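PDB 4JXR: acetyltransferase from Sinorhizobium meliloti, which probably transfers acetyl groups from acetyl-CoA, as a GNAT-family protein related to phosphinothricin acetyltransferases. Local coordinates for residues I100-L105 with R136-E141. Residues are numbered along the deposited sequence; the frame is centred on the assembly and turned at random. Where two conformers were deposited one is given.
Sequences IGKALL and RALGFE
Leu105 and Leu138 form the tight part of this contact, their side chains lying alongside each other and running in opposite directions. CD2 of Leu105 reaches CB of Leu138 at 3.8 Å, and CG of Leu105 meets CG of Leu138 at the same 3.8 Å. In Leu105 CG is anti to the backbone N (chi1 -174°), on the side facing Leu138, and both methyls lie near the buried ring of Phe140: CD2 comes obliquely to CE1 at 4.0 Å, with CD1 equally close to CE1.

The other side is looser and exposed. Lys102 bends at chi3 (90°), and its CE passes 4.0 Å from CD2 of Leu138 and near CB of Ala137. No direct hydrogen bond links the segments; instead a water accepts from Lys102 NZ (2.7 Å) and donates to Ala137 O (2.9 Å). Lys102 and Leu138 each have two conformers, and these contacts describe one. Helix 129-137 ends in a Schellman motif, with Gly139 N bonded to Arg136 O and Phe140 N to His135 O; Gly139, at positive phi (90°), is the C' residue.

Gly101, an acetyl-CoA-binding residue, hydrogen-bonds through N to a citrate, probably from the crystallisation liquor; acetyl-CoA is not bound to this chain. The contact joins the start of helix 100-115 to the end of helix 129-137. On strand 84-91, Leu105 and Phe140 both touch Asp87, and the side chain of Leu105 lies about 4 Å from that of Ile89, another acetyl-CoA-binding residue.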
loop_
_atom_site.group_PDB
_atom_site.type_symbol
_atom_site.label_atom_id
_atom_site.label_comp_id
_atom_site.label_asym_id
_atom_site.label_seq_id
_atom_site.Cartn_x
_atom_site.Cartn_y
_atom_site.Cartn_z
ATOM N N ILE A 100 6.426 -21.541 15.041
ATOM C CA ILE A 100 6.908 -20.215 15.458
ATOM C C ILE A 100 6.185 -19.137 14.674
ATOM O O ILE A 100 5.874 -18.066 15.263
ATOM C CB ILE A 100 8.410 -20.127 15.377
ATOM C CG1 ILE A 100 9.040 -21.167 16.319
ATOM C CG2 ILE A 100 8.879 -18.733 15.715
ATOM C CD1 ILE A 100 10.536 -21.292 16.115
ATOM N N GLY A 101 5.912 -19.324 13.394
ATOM C CA GLY A 101 5.108 -18.338 12.652
ATOM C C GLY A 101 3.767 -18.109 13.314
ATOM O O GLY A 101 3.315 -16.964 13.434
ATOM N N LYS A 102 3.115 -19.209 13.725
ATOM C CA LYS A 102 1.805 -19.114 14.406
ATOM C C LYS A 102 1.913 -18.308 15.684
ATOM O O LYS A 102 1.045 -17.500 16.009
ATOM C CB LYS A 102 1.214 -20.515 14.701
ATOM C CG LYS A 102 0.405 -21.096 13.557
ATOM C CD LYS A 102 -0.378 -22.355 13.985
ATOM C CE LYS A 102 -1.794 -22.058 14.513
ATOM N NZ LYS A 102 -2.586 -23.283 14.897
ATOM N N ALA A 103 2.971 -18.573 16.466
ATOM C CA ALA A 103 3.151 -17.872 17.717
ATOM C C ALA A 103 3.361 -16.367 17.458
ATOM O O ALA A 103 2.780 -15.536 18.131
ATOM C CB ALA A 103 4.334 -18.455 18.483
ATOM N N LEU A 104 4.243 -16.039 16.519
ATOM C CA LEU A 104 4.481 -14.628 16.188
ATOM C C LEU A 104 3.216 -13.934 15.735
ATOM O O LEU A 104 2.941 -12.825 16.160
ATOM C CB LEU A 104 5.565 -14.539 15.133
ATOM C CG LEU A 104 7.003 -14.807 15.624
ATOM C CD1 LEU A 104 7.937 -15.043 14.469
ATOM C CD2 LEU A 104 7.512 -13.699 16.521
ATOM N N LEU A 105 2.457 -14.582 14.852
ATOM C CA LEU A 105 1.229 -13.957 14.370
ATOM C C LEU A 105 0.202 -13.838 15.479
ATOM O O LEU A 105 -0.491 -12.817 15.596
ATOM C CB LEU A 105 0.692 -14.733 13.161
ATOM C CG LEU A 105 -0.532 -14.080 12.470
ATOM C CD1 LEU A 105 -0.319 -12.609 12.086
ATOM C CD2 LEU A 105 -0.872 -14.885 11.217
ATOM N N ARG A 136 -4.613 -18.020 7.423
ATOM C CA ARG A 136 -5.934 -18.618 7.529
ATOM C C ARG A 136 -6.113 -19.259 8.898
ATOM O O ARG A 136 -7.179 -19.124 9.505
ATOM C CB ARG A 136 -6.132 -19.666 6.418
ATOM C CG ARG A 136 -7.524 -20.264 6.409
ATOM C CD ARG A 136 -8.523 -19.316 5.761
ATOM N NE ARG A 136 -9.887 -19.720 5.937
ATOM C CZ ARG A 136 -10.682 -19.243 6.874
ATOM N NH1 ARG A 136 -10.312 -18.220 7.648
ATOM N NH2 ARG A 136 -11.891 -19.784 7.021
ATOM N N ALA A 137 -5.103 -19.933 9.394
ATOM C CA ALA A 137 -5.160 -20.599 10.679
ATOM C C ALA A 137 -5.392 -19.656 11.828
ATOM O O ALA A 137 -5.897 -20.078 12.868
ATOM C CB ALA A 137 -3.875 -21.381 10.939
ATOM N N LEU A 138 -5.030 -18.392 11.671
ATOM C CA LEU A 138 -5.209 -17.325 12.647
ATOM C C LEU A 138 -6.453 -16.512 12.349
ATOM O O LEU A 138 -6.634 -15.456 12.940
ATOM C CB LEU A 138 -3.951 -16.427 12.726
ATOM C CG LEU A 138 -2.908 -16.721 13.792
ATOM C CD1 LEU A 138 -3.480 -16.437 15.160
ATOM C CD2 LEU A 138 -2.500 -18.165 13.703
ATOM N N GLY A 139 -7.350 -16.991 11.495
ATOM C CA GLY A 139 -8.602 -16.331 11.267
ATOM C C GLY A 139 -8.619 -15.309 10.176
ATOM O O GLY A 139 -9.647 -14.648 9.968
ATOM N N PHE A 140 -7.551 -15.137 9.426
ATOM C CA PHE A 140 -7.574 -14.281 8.255
ATOM C C PHE A 140 -8.362 -14.946 7.141
ATOM O O PHE A 140 -8.331 -16.176 7.010
ATOM C CB PHE A 140 -6.180 -13.967 7.750
ATOM C CG PHE A 140 -5.346 -13.047 8.606
ATOM C CD1 PHE A 140 -4.826 -13.463 9.818
ATOM C CD2 PHE A 140 -5.030 -11.781 8.164
ATOM C CE1 PHE A 140 -4.052 -12.607 10.574
ATOM C CE2 PHE A 140 -4.198 -10.947 8.903
ATOM C CZ PHE A 140 -3.732 -11.352 10.109
ATOM N N GLU A 141 -9.030 -14.152 6.341
ATOM C CA GLU A 141 -9.697 -14.625 5.137
ATOM C C GLU A 141 -9.099 -13.951 3.927
ATOM O O GLU A 141 -8.757 -12.778 3.950
ATOM C CB GLU A 141 -11.182 -14.288 5.219
ATOM C CG GLU A 141 -11.843 -15.026 6.386
ATOM C CD GLU A 141 -13.337 -14.904 6.505
ATOM O OE1 GLU A 141 -14.005 -14.212 5.699
ATOM O OE2 GLU A 141 -13.821 -15.521 7.473
HETATM O O HOH W 1 -4.992 -22.085 14.719
#